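Local coordinates for Serine/threonine-protein kinase pelle (Drosophila melanogaster, PDB 1D2Z), which is a protein kinase of the Toll pathway that sets embryonic dorsoventral polarity, and uses the death domain described here to bind the death domain of Tube, at residues T10-I13 and R14-P17; L31-W34 and Q35-T39; F81-F84 and K85-L89; D98-S101 and E102-K106. One frame throughout, in Å; residues are numbered along the deposited sequence.

Interaction 1: T10-I13 and R14-P17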
loop_
_atom_site.group_PDB
_atom_site.type_symbol
_atom_site.label_atom_id
_atom_site.label_comp_id
_atom_site.label_asym_id
_atom_site.label_seq_id
_atom_site.Cartn_x
_atom_site.Cartn_y
_atom_site.Cartn_z
ATOM N N THR A 10 -5.124 -2.226 17.231
ATOM C CA THR A 10 -3.702 -1.903 17.303
ATOM C C THR A 10 -3.314 -0.919 16.212
ATOM O O THR A 10 -3.999 -0.804 15.195
ATOM C CB THR A 10 -2.817 -3.160 17.190
ATOM O OG1 THR A 10 -3.039 -3.803 15.929
ATOM C CG2 THR A 10 -3.126 -4.129 18.320
ATOM N N MET A 11 -2.212 -0.209 16.430
ATOM C CA MET A 11 -1.741 0.766 15.459
ATOM C C MET A 11 -1.145 0.094 14.228
ATOM O O MET A 11 -0.846 -1.102 14.232
ATOM C CB MET A 11 -0.695 1.690 16.083
ATOM C CG MET A 11 0.567 0.987 16.560
ATOM S SD MET A 11 1.843 2.161 17.074
ATOM C CE MET A 11 1.154 2.768 18.631
ATOM N N ALA A 12 -0.988 0.880 13.173
ATOM C CA ALA A 12 -0.401 0.386 11.938
ATOM C C ALA A 12 1.089 0.186 12.197
ATOM O O ALA A 12 1.701 0.956 12.944
ATOM C CB ALA A 12 -0.607 1.402 10.823
ATOM N N ILE A 13 1.658 -0.859 11.597
ATOM C CA ILE A 13 3.079 -1.171 11.727
ATOM C C ILE A 13 3.943 0.051 11.404
ATOM O O ILE A 13 4.962 0.294 12.060
ATOM C CB ILE A 13 3.468 -2.339 10.773
ATOM C CG1 ILE A 13 2.843 -3.648 11.276
ATOM C CG2 ILE A 13 4.987 -2.431 10.614
ATOM C CD1 ILE A 13 2.925 -4.805 10.297
ATOM N N ARG A 14 3.522 0.820 10.403
ATOM C CA ARG A 14 4.246 2.015 9.980
ATOM C C ARG A 14 4.325 3.084 11.072
ATOM O O ARG A 14 5.186 3.964 11.018
ATOM C CB ARG A 14 3.601 2.597 8.719
ATOM C CG ARG A 14 2.107 2.815 8.851
ATOM C CD ARG A 14 1.452 3.154 7.520
ATOM N NE ARG A 14 -0.002 3.218 7.649
ATOM C CZ ARG A 14 -0.662 4.205 8.248
ATOM N NH1 ARG A 14 -0.005 5.230 8.775
ATOM N NH2 ARG A 14 -1.983 4.151 8.346
ATOM N N LEU A 15 3.441 2.993 12.064
ATOM C CA LEU A 15 3.415 3.955 13.171
ATOM C C LEU A 15 4.219 3.521 14.403
ATOM O O LEU A 15 4.355 4.283 15.356
ATOM C CB LEU A 15 1.968 4.281 13.559
ATOM C CG LEU A 15 1.099 4.938 12.475
ATOM C CD1 LEU A 15 -0.337 5.077 12.963
ATOM C CD2 LEU A 15 1.669 6.297 12.090
ATOM N N LEU A 16 4.756 2.302 14.382
ATOM C CA LEU A 16 5.554 1.802 15.500
ATOM C C LEU A 16 6.686 2.763 15.845
ATOM O O LEU A 16 7.439 3.186 14.966
ATOM C CB LEU A 16 6.158 0.434 15.170
ATOM C CG LEU A 16 5.392 -0.837 15.532
ATOM C CD1 LEU A 16 6.086 -2.048 14.911
ATOM C CD2 LEU A 16 5.312 -0.983 17.046
ATOM N N PRO A 17 6.795 3.153 17.126
ATOM C CA PRO A 17 7.852 4.073 17.572
ATOM C C PRO A 17 9.232 3.550 17.181
ATOM O O PRO A 17 9.481 2.344 17.242
ATOM C CB PRO A 17 7.661 4.096 19.087
ATOM C CG PRO A 17 6.163 3.978 19.224
ATOM C CD PRO A 17 5.824 2.895 18.208
#

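Interaction 2: L31-W34 and Q35-T39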
loop_
_atom_site.group_PDB
_atom_site.type_symbol
_atom_site.label_atom_id
_atom_site.label_comp_id
_atom_site.label_asym_id
_atom_site.label_seq_id
_atom_site.Cartn_x
_atom_site.Cartn_y
_atom_site.Cartn_z
ATOM N N LEU A 31 18.661 -13.007 13.995
ATOM C CA LEU A 31 18.118 -14.338 13.740
ATOM C C LEU A 31 18.156 -14.667 12.251
ATOM O O LEU A 31 18.054 -15.837 11.867
ATOM C CB LEU A 31 16.667 -14.435 14.213
ATOM C CG LEU A 31 16.359 -14.504 15.705
ATOM C CD1 LEU A 31 14.858 -14.721 15.869
ATOM C CD2 LEU A 31 17.151 -15.632 16.359
ATOM N N ASP A 32 18.235 -13.627 11.422
ATOM C CA ASP A 32 18.265 -13.766 9.966
ATOM C C ASP A 32 17.024 -14.517 9.454
ATOM O O ASP A 32 17.134 -15.548 8.784
ATOM C CB ASP A 32 19.556 -14.475 9.527
ATOM C CG ASP A 32 19.872 -14.277 8.047
ATOM O OD1 ASP A 32 19.360 -13.311 7.435
ATOM O OD2 ASP A 32 20.655 -15.087 7.499
ATOM N N VAL A 33 15.848 -13.997 9.796
ATOM C CA VAL A 33 14.581 -14.598 9.382
ATOM C C VAL A 33 13.802 -13.784 8.343
ATOM O O VAL A 33 12.631 -14.070 8.101
ATOM C CB VAL A 33 13.632 -14.830 10.587
ATOM C CG1 VAL A 33 14.135 -15.979 11.454
ATOM C CG2 VAL A 33 13.495 -13.543 11.416
ATOM N N TRP A 34 14.435 -12.794 7.718
ATOM C CA TRP A 34 13.713 -11.979 6.735
ATOM C C TRP A 34 13.125 -12.802 5.582
ATOM O O TRP A 34 11.975 -12.588 5.192
ATOM C CB TRP A 34 14.573 -10.827 6.205
ATOM C CG TRP A 34 15.675 -11.225 5.262
ATOM C CD1 TRP A 34 16.978 -11.469 5.580
ATOM C CD2 TRP A 34 15.562 -11.412 3.844
ATOM N NE1 TRP A 34 17.687 -11.800 4.447
ATOM C CE2 TRP A 34 16.843 -11.774 3.368
ATOM C CE3 TRP A 34 14.505 -11.312 2.929
ATOM C CZ2 TRP A 34 17.095 -12.038 2.014
ATOM C CZ3 TRP A 34 14.755 -11.574 1.579
ATOM C CH2 TRP A 34 16.042 -11.931 1.138
ATOM N N GLN A 35 13.892 -13.765 5.076
ATOM C CA GLN A 35 13.433 -14.619 3.977
ATOM C C GLN A 35 12.243 -15.462 4.424
ATOM O O GLN A 35 11.290 -15.660 3.668
ATOM C CB GLN A 35 14.587 -15.498 3.459
ATOM C CG GLN A 35 14.228 -16.466 2.332
ATOM C CD GLN A 35 13.745 -15.777 1.053
ATOM O OE1 GLN A 35 14.520 -15.558 0.122
ATOM N NE2 GLN A 35 12.451 -15.468 0.995
ATOM N N GLN A 36 12.277 -15.907 5.674
ATOM C CA GLN A 36 11.192 -16.698 6.231
ATOM C C GLN A 36 9.942 -15.813 6.352
ATOM O O GLN A 36 8.831 -16.251 6.045
ATOM C CB GLN A 36 11.604 -17.248 7.599
ATOM C CG GLN A 36 10.746 -18.380 8.107
ATOM C CD GLN A 36 11.310 -19.020 9.365
ATOM O OE1 GLN A 36 12.528 -19.129 9.532
ATOM N NE2 GLN A 36 10.425 -19.447 10.256
ATOM N N LEU A 37 10.131 -14.563 6.780
ATOM C CA LEU A 37 9.022 -13.624 6.912
ATOM C C LEU A 37 8.408 -13.349 5.533
ATOM O O LEU A 37 7.193 -13.431 5.360
ATOM C CB LEU A 37 9.501 -12.303 7.535
ATOM C CG LEU A 37 9.949 -12.305 9.004
ATOM C CD1 LEU A 37 10.635 -10.979 9.340
ATOM C CD2 LEU A 37 8.755 -12.542 9.916
ATOM N N ALA A 38 9.259 -13.036 4.562
ATOM C CA ALA A 38 8.828 -12.737 3.201
ATOM C C ALA A 38 8.088 -13.905 2.564
ATOM O O ALA A 38 7.059 -13.717 1.916
ATOM C CB ALA A 38 10.021 -12.343 2.348
ATOM N N THR A 39 8.598 -15.114 2.775
ATOM C CA THR A 39 7.966 -16.305 2.212
ATOM C C THR A 39 6.610 -16.570 2.860
ATOM O O THR A 39 5.636 -16.874 2.167
ATOM C CB THR A 39 8.869 -17.555 2.350
ATOM O OG1 THR A 39 10.095 -17.330 1.645
ATOM C CG2 THR A 39 8.174 -18.794 1.770
HETATM O O HOH W 1 16.705 -14.880 6.008
HETATM O O HOH W 2 14.826 -16.774 6.867
#

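Interaction 3: F81-F84 and K85-L89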
loop_
_atom_site.group_PDB
_atom_site.type_symbol
_atom_site.label_atom_id
_atom_site.label_comp_id
_atom_site.label_asym_id
_atom_site.label_seq_id
_atom_site.Cartn_x
_atom_site.Cartn_y
_atom_site.Cartn_z
ATOM N N PHE A 81 2.091 -9.471 15.123
ATOM C CA PHE A 81 2.153 -10.357 16.285
ATOM C C PHE A 81 1.746 -11.777 15.848
ATOM O O PHE A 81 2.437 -12.753 16.150
ATOM C CB PHE A 81 1.206 -9.821 17.368
ATOM C CG PHE A 81 1.318 -10.522 18.698
ATOM C CD1 PHE A 81 2.334 -10.190 19.595
ATOM C CD2 PHE A 81 0.379 -11.482 19.074
ATOM C CE1 PHE A 81 2.411 -10.804 20.852
ATOM C CE2 PHE A 81 0.446 -12.102 20.329
ATOM C CZ PHE A 81 1.465 -11.760 21.218
ATOM N N ALA A 82 0.655 -11.872 15.084
ATOM C CA ALA A 82 0.157 -13.154 14.583
ATOM C C ALA A 82 1.156 -13.842 13.651
ATOM O O ALA A 82 1.285 -15.072 13.668
ATOM C CB ALA A 82 -1.186 -12.964 13.871
ATOM N N LEU A 83 1.860 -13.055 12.837
ATOM C CA LEU A 83 2.859 -13.604 11.926
ATOM C C LEU A 83 3.991 -14.217 12.737
ATOM O O LEU A 83 4.458 -15.317 12.438
ATOM C CB LEU A 83 3.415 -12.523 10.997
ATOM C CG LEU A 83 4.603 -12.914 10.104
ATOM C CD1 LEU A 83 4.229 -14.054 9.153
ATOM C CD2 LEU A 83 5.083 -11.701 9.314
ATOM N N PHE A 84 4.451 -13.484 13.748
ATOM C CA PHE A 84 5.519 -13.972 14.612
ATOM C C PHE A 84 5.047 -15.266 15.278
ATOM O O PHE A 84 5.792 -16.247 15.353
ATOM C CB PHE A 84 5.860 -12.931 15.687
ATOM C CG PHE A 84 6.519 -11.688 15.156
ATOM C CD1 PHE A 84 7.260 -11.721 13.975
ATOM C CD2 PHE A 84 6.434 -10.488 15.862
ATOM C CE1 PHE A 84 7.914 -10.575 13.511
ATOM C CE2 PHE A 84 7.082 -9.339 15.409
ATOM C CZ PHE A 84 7.824 -9.381 14.230
ATOM N N LYS A 85 3.791 -15.270 15.719
ATOM C CA LYS A 85 3.207 -16.434 16.380
ATOM C C LYS A 85 3.223 -17.653 15.461
ATOM O O LYS A 85 3.586 -18.752 15.888
ATOM C CB LYS A 85 1.776 -16.134 16.834
ATOM C CG LYS A 85 1.111 -17.273 17.603
ATOM C CD LYS A 85 -0.313 -16.918 18.002
ATOM C CE LYS A 85 -0.989 -18.054 18.777
ATOM N NZ LYS A 85 -1.221 -19.280 17.957
ATOM N N LYS A 86 2.870 -17.442 14.193
ATOM C CA LYS A 86 2.846 -18.523 13.211
ATOM C C LYS A 86 4.244 -19.071 12.942
ATOM O O LYS A 86 4.417 -20.272 12.738
ATOM C CB LYS A 86 2.192 -18.053 11.900
ATOM C CG LYS A 86 2.134 -19.133 10.818
ATOM C CD LYS A 86 1.039 -18.886 9.782
ATOM C CE LYS A 86 1.384 -17.767 8.814
ATOM N NZ LYS A 86 0.339 -17.681 7.749
ATOM N N LEU A 87 5.244 -18.193 12.959
ATOM C CA LEU A 87 6.621 -18.604 12.719
ATOM C C LEU A 87 7.356 -18.908 14.026
ATOM O O LEU A 87 8.571 -19.111 14.031
ATOM C CB LEU A 87 7.367 -17.511 11.952
ATOM C CG LEU A 87 6.906 -17.201 10.524
ATOM C CD1 LEU A 87 7.738 -16.061 9.951
ATOM C CD2 LEU A 87 7.032 -18.445 9.655
ATOM N N LYS A 88 6.597 -18.984 15.116
ATOM C CA LYS A 88 7.125 -19.230 16.460
ATOM C C LYS A 88 8.325 -18.371 16.869
ATOM O O LYS A 88 9.321 -18.864 17.404
ATOM C CB LYS A 88 7.359 -20.727 16.747
ATOM C CG LYS A 88 8.012 -21.546 15.646
ATOM C CD LYS A 88 8.252 -22.983 16.100
ATOM C CE LYS A 88 6.976 -23.641 16.620
ATOM N NZ LYS A 88 5.914 -23.787 15.583
ATOM N N LEU A 89 8.222 -17.075 16.576
ATOM C CA LEU A 89 9.251 -16.104 16.937
ATOM C C LEU A 89 8.740 -15.446 18.222
ATOM O O LEU A 89 8.297 -14.297 18.222
ATOM C CB LEU A 89 9.424 -15.077 15.814
ATOM C CG LEU A 89 9.921 -15.661 14.486
ATOM C CD1 LEU A 89 9.868 -14.612 13.384
ATOM C CD2 LEU A 89 11.337 -16.207 14.654
#

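Interaction 4: D98-S101 and E102-K106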
loop_
_atom_site.group_PDB
_atom_site.type_symbol
_atom_site.label_atom_id
_atom_site.label_comp_id
_atom_site.label_asym_id
_atom_site.label_seq_id
_atom_site.Cartn_x
_atom_site.Cartn_y
_atom_site.Cartn_z
ATOM N N ASP A 98 3.679 -4.768 24.240
ATOM C CA ASP A 98 3.121 -3.524 24.762
ATOM C C ASP A 98 2.250 -2.735 23.782
ATOM O O ASP A 98 1.568 -1.787 24.178
ATOM C CB ASP A 98 4.251 -2.645 25.315
ATOM C CG ASP A 98 5.128 -3.387 26.321
ATOM O OD1 ASP A 98 4.581 -4.154 27.143
ATOM O OD2 ASP A 98 6.366 -3.208 26.288
ATOM N N TYR A 99 2.256 -3.144 22.513
ATOM C CA TYR A 99 1.469 -2.475 21.473
ATOM C C TYR A 99 0.348 -3.373 20.969
ATOM O O TYR A 99 -0.256 -3.123 19.925
ATOM C CB TYR A 99 2.380 -2.063 20.323
ATOM C CG TYR A 99 3.420 -1.059 20.743
ATOM C CD1 TYR A 99 3.137 0.306 20.734
ATOM C CD2 TYR A 99 4.673 -1.473 21.192
ATOM C CE1 TYR A 99 4.075 1.239 21.167
ATOM C CE2 TYR A 99 5.617 -0.552 21.627
ATOM C CZ TYR A 99 5.312 0.804 21.613
ATOM O OH TYR A 99 6.234 1.719 22.051
ATOM N N VAL A 100 0.087 -4.423 21.736
ATOM C CA VAL A 100 -0.943 -5.404 21.434
ATOM C C VAL A 100 -1.740 -5.602 22.725
ATOM O O VAL A 100 -1.246 -5.294 23.814
ATOM C CB VAL A 100 -0.290 -6.743 20.996
ATOM C CG1 VAL A 100 -1.302 -7.844 20.942
ATOM C CG2 VAL A 100 0.378 -6.583 19.632
ATOM N N SER A 101 -2.978 -6.077 22.601
ATOM C CA SER A 101 -3.838 -6.314 23.761
ATOM C C SER A 101 -3.242 -7.344 24.713
ATOM O O SER A 101 -2.695 -8.362 24.281
ATOM C CB SER A 101 -5.227 -6.777 23.312
ATOM O OG SER A 101 -6.011 -7.160 24.426
ATOM N N GLU A 102 -3.370 -7.071 26.009
ATOM C CA GLU A 102 -2.856 -7.950 27.060
ATOM C C GLU A 102 -3.428 -9.361 26.977
ATOM O O GLU A 102 -2.775 -10.321 27.377
ATOM C CB GLU A 102 -3.158 -7.365 28.442
ATOM C CG GLU A 102 -2.517 -6.014 28.709
ATOM C CD GLU A 102 -2.826 -5.471 30.101
ATOM O OE1 GLU A 102 -3.761 -5.979 30.762
ATOM O OE2 GLU A 102 -2.130 -4.525 30.530
ATOM N N ASP A 103 -4.648 -9.471 26.458
ATOM C CA ASP A 103 -5.329 -10.757 26.314
ATOM C C ASP A 103 -4.609 -11.703 25.357
ATOM O O ASP A 103 -4.927 -12.894 25.301
ATOM C CB ASP A 103 -6.767 -10.547 25.829
ATOM C CG ASP A 103 -7.570 -9.638 26.746
ATOM O OD1 ASP A 103 -7.363 -9.686 27.981
ATOM O OD2 ASP A 103 -8.416 -8.876 26.231
ATOM N N LEU A 104 -3.647 -11.173 24.603
ATOM C CA LEU A 104 -2.885 -11.982 23.650
ATOM C C LEU A 104 -1.526 -12.419 24.199
ATOM O O LEU A 104 -0.828 -13.223 23.582
ATOM C CB LEU A 104 -2.704 -11.220 22.334
ATOM C CG LEU A 104 -3.999 -10.800 21.629
ATOM C CD1 LEU A 104 -3.675 -10.025 20.368
ATOM C CD2 LEU A 104 -4.844 -12.023 21.296
ATOM N N HIS A 105 -1.176 -11.917 25.381
ATOM C CA HIS A 105 0.100 -12.244 26.009
ATOM C C HIS A 105 0.251 -13.712 26.405
ATOM O O HIS A 105 1.354 -14.162 26.725
ATOM C CB HIS A 105 0.350 -11.325 27.209
ATOM C CG HIS A 105 0.516 -9.883 26.836
ATOM N ND1 HIS A 105 0.794 -8.901 27.763
ATOM C CD2 HIS A 105 0.443 -9.258 25.637
ATOM C CE1 HIS A 105 0.885 -7.734 27.150
ATOM N NE2 HIS A 105 0.676 -7.922 25.859
ATOM N N LYS A 106 -0.852 -14.457 26.358
ATOM C CA LYS A 106 -0.856 -15.882 26.691
ATOM C C LYS A 106 -0.059 -16.699 25.676
ATOM O O LYS A 106 0.566 -17.702 26.022
ATOM C CB LYS A 106 -2.293 -16.414 26.724
ATOM C CG LYS A 106 -3.137 -15.855 27.848
ATOM C CD LYS A 106 -4.596 -16.275 27.728
ATOM C CE LYS A 106 -5.425 -15.689 28.868
ATOM N NZ LYS A 106 -6.864 -16.071 28.786
#

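Interaction 1: T10-I13 and R14-P17
Two backbone hydrogen bonds close the turn between Ala-12 and Leu-16. Leu-15 N donates to Ala-12 O at 2.8 Å, and one residue on, Leu-16 N donates to Ile-13 O at 3.1 Å. Both have the i to i+3 spacing of a 3-10 turn.

Apolar contacts follow the same turn. The thioether of Met-11 reaches forward alongside the turn, its SD 4.1 Å from Leu-15 CB and 4.2 Å from Pro-17 CD. Ile-13 turns its side chain the other way, into the interior, against Leu-66 and Trp-69 of helix 61-73 and Leu-80 of helix 77-86.

Arg-14 lays its guanidinium over a methyl. In one of its two modelled conformers, with CG between the backbone N and carbonyl carbon (chi1 52°), it folds back along the turn, and Ala-12 CB lies 3.6 Å above one face of the guanidinium, offset toward the rim. Its polar interaction is the hydrogen bond of NE with Asn-74 OD1, and the side chain also packs on Ser-121 of the Tube death domain.

Pro-17 then takes the N-cap position of helix 18-31, making this a short 3-10 lead-in to a helix of the death-domain bundle.

Interaction 2: L31-W34 and Q35-T39
Trp-34 and Gln-35 meet most extensively here, a neighbouring pair at the start of helix 34-40. The indole of Trp-34 is turned back over the helix's first turn: CG sits between the backbone N and the carbonyl carbon (chi1 73°), which brings CD2 to 3.1 Å from Gln-35 N. Gln-35 CB then stands over the six-membered ring in a CH-pi contact, 4.1 Å from the centroid and only 7° off the normal. Water 1 lies above the same face, nearer the rim; it accepts from Gln-35 N and donates to Asp-32 O. Beyond the CB, the amide of Gln-35 is inclined 32° to the indole plane.

Val-33, at the N-cap position, receives Leu-37 N on its O at 2.9 Å, and Ala-38 N reaches Trp-34 O at 2.8 Å. On the side-chain level Val-33 CG2 comes to 4.4 Å from Leu-37 CD1. The indole also packs on Val-48, Ile-51 and Ser-52 of helix 45-56 and on Ala-61, and an alanine here would probably leave those residues facing a gap and Gln-35 CB without its aromatic floor.

Water 2 likewise bridges Asp-32 O to Gln-36 N. The two waters thus accept from Gln-35 N and Gln-36 N, in the first turn of the helix, and link both to Asp-32 O, while the indole covers the backbone and CB of Gln-35.

Interaction 3: F81-F84 and K85-L89
A Schellman motif ends helix 77-86, with Lys-88, in its positive-phi conformation, as the C-prime residue. Its signature bond runs from Leu-89 N back to Phe-84 O, 2.8 Å long and nearly straight at 173°, and Lys-88 N closes the inner turn on Lys-85 O at 3.1 Å. Before the reversal, the i to i+4 ladder ends with Leu-87 N to Leu-83 O at 3.0 Å.

The reversed chain brings Leu-89 back beside the helix. Its CD1 touches Phe-84 CD1 at 3.9 Å, the two side chains crossing at about a right angle. With CG anti to its carbonyl carbon (chi1 -69°), the Phe-84 ring points into the bundle, where it packs on Leu-24 and Leu-28 of helix 18-31 and Met-93 of helix 90-95. One helical turn apart, Leu-83 and Leu-87 lie side by side and point the same way, CD1 to CD1 4.1 Å, and both pack on Leu-37 of helix 34-40.

Lys-85 makes a cation-pi contact with Tyr-107 and also packs on Glu-150 of the Tube death domain, while Phe-81 and Ala-82 meet its Leu-149. The Schellman-capped helix thus serves both the six-helix death-domain bundle and its assembly.

Interaction 4: D98-S101 and E102-K106
The backbone leaves an extended Val-100 and turns into a short 3-10 segment, closed by Leu-104 N donating to Ser-101 O at 3.0 Å.

Ser-101 heads the 3-10 turn with its side chain too. Its OG, anti to the backbone N (chi1 173°), swings forward over the first turn and accepts a weak hydrogen bond of 3.4 Å from Asp-103 N. The carboxylate of Asp-103 stays near the same hydroxyl, OD2 lying 3.5 Å from Ser-101 OG.

Val-100 and Leu-104 make the apolar part. Their side chains cross at about a right angle, and Val-100 CG1 is pressed to 3.3 Å from Leu-104 CD1, tighter than an ordinary carbon contact. CG1 also lies 3.9 Å from Leu-104 CB, so this branch of the valine lies across the leucine, touching both its CB and its CD1.

His-105 folds back under the turn. One face of its imidazole is covered by Glu-102 CA, 3.6 Å above the plane and over the ring centre, while CD2 comes to 3.5 Å from Ser-101 O. NE2 finds its hydrogen-bond partner in Lys-97 O, which ties the 3-10 segment to the chain just past helix 90-95.

Val-100 and Leu-104 both pack on Phe-81 of helix 77-86, and Val-100 also meets Val-77 there; Leu-104 further touches Leu-149 of the Tube death domain, putting the turn beside that helix at the edge of the bundle.

Helix 77-86 joins the set. At its C-terminal end, interaction 3 meets interaction 2 through Leu-37 CD2 and Leu-87 CD1, 3.7 Å apart; the centres of the two interactions are about 12 Å apart. Further back on the same helix, Phe-81 CZ comes to 3.6 Å from Leu-104 O of interaction 4. Ile-13 and Leu-16 of interaction 1 also pack on it, at Leu-80 and Val-77. Interaction 1 reaches interaction 4 through Tyr-99, whose OH is 3.6 Å from Pro-17 CG and whose CD1 is 3.8 Å from Met-11 CE. Interactions 2 and 4 lie on opposite sides of the chain's centre, about 23 Å apart between centres. The Tube death domain contacts all but interaction 2.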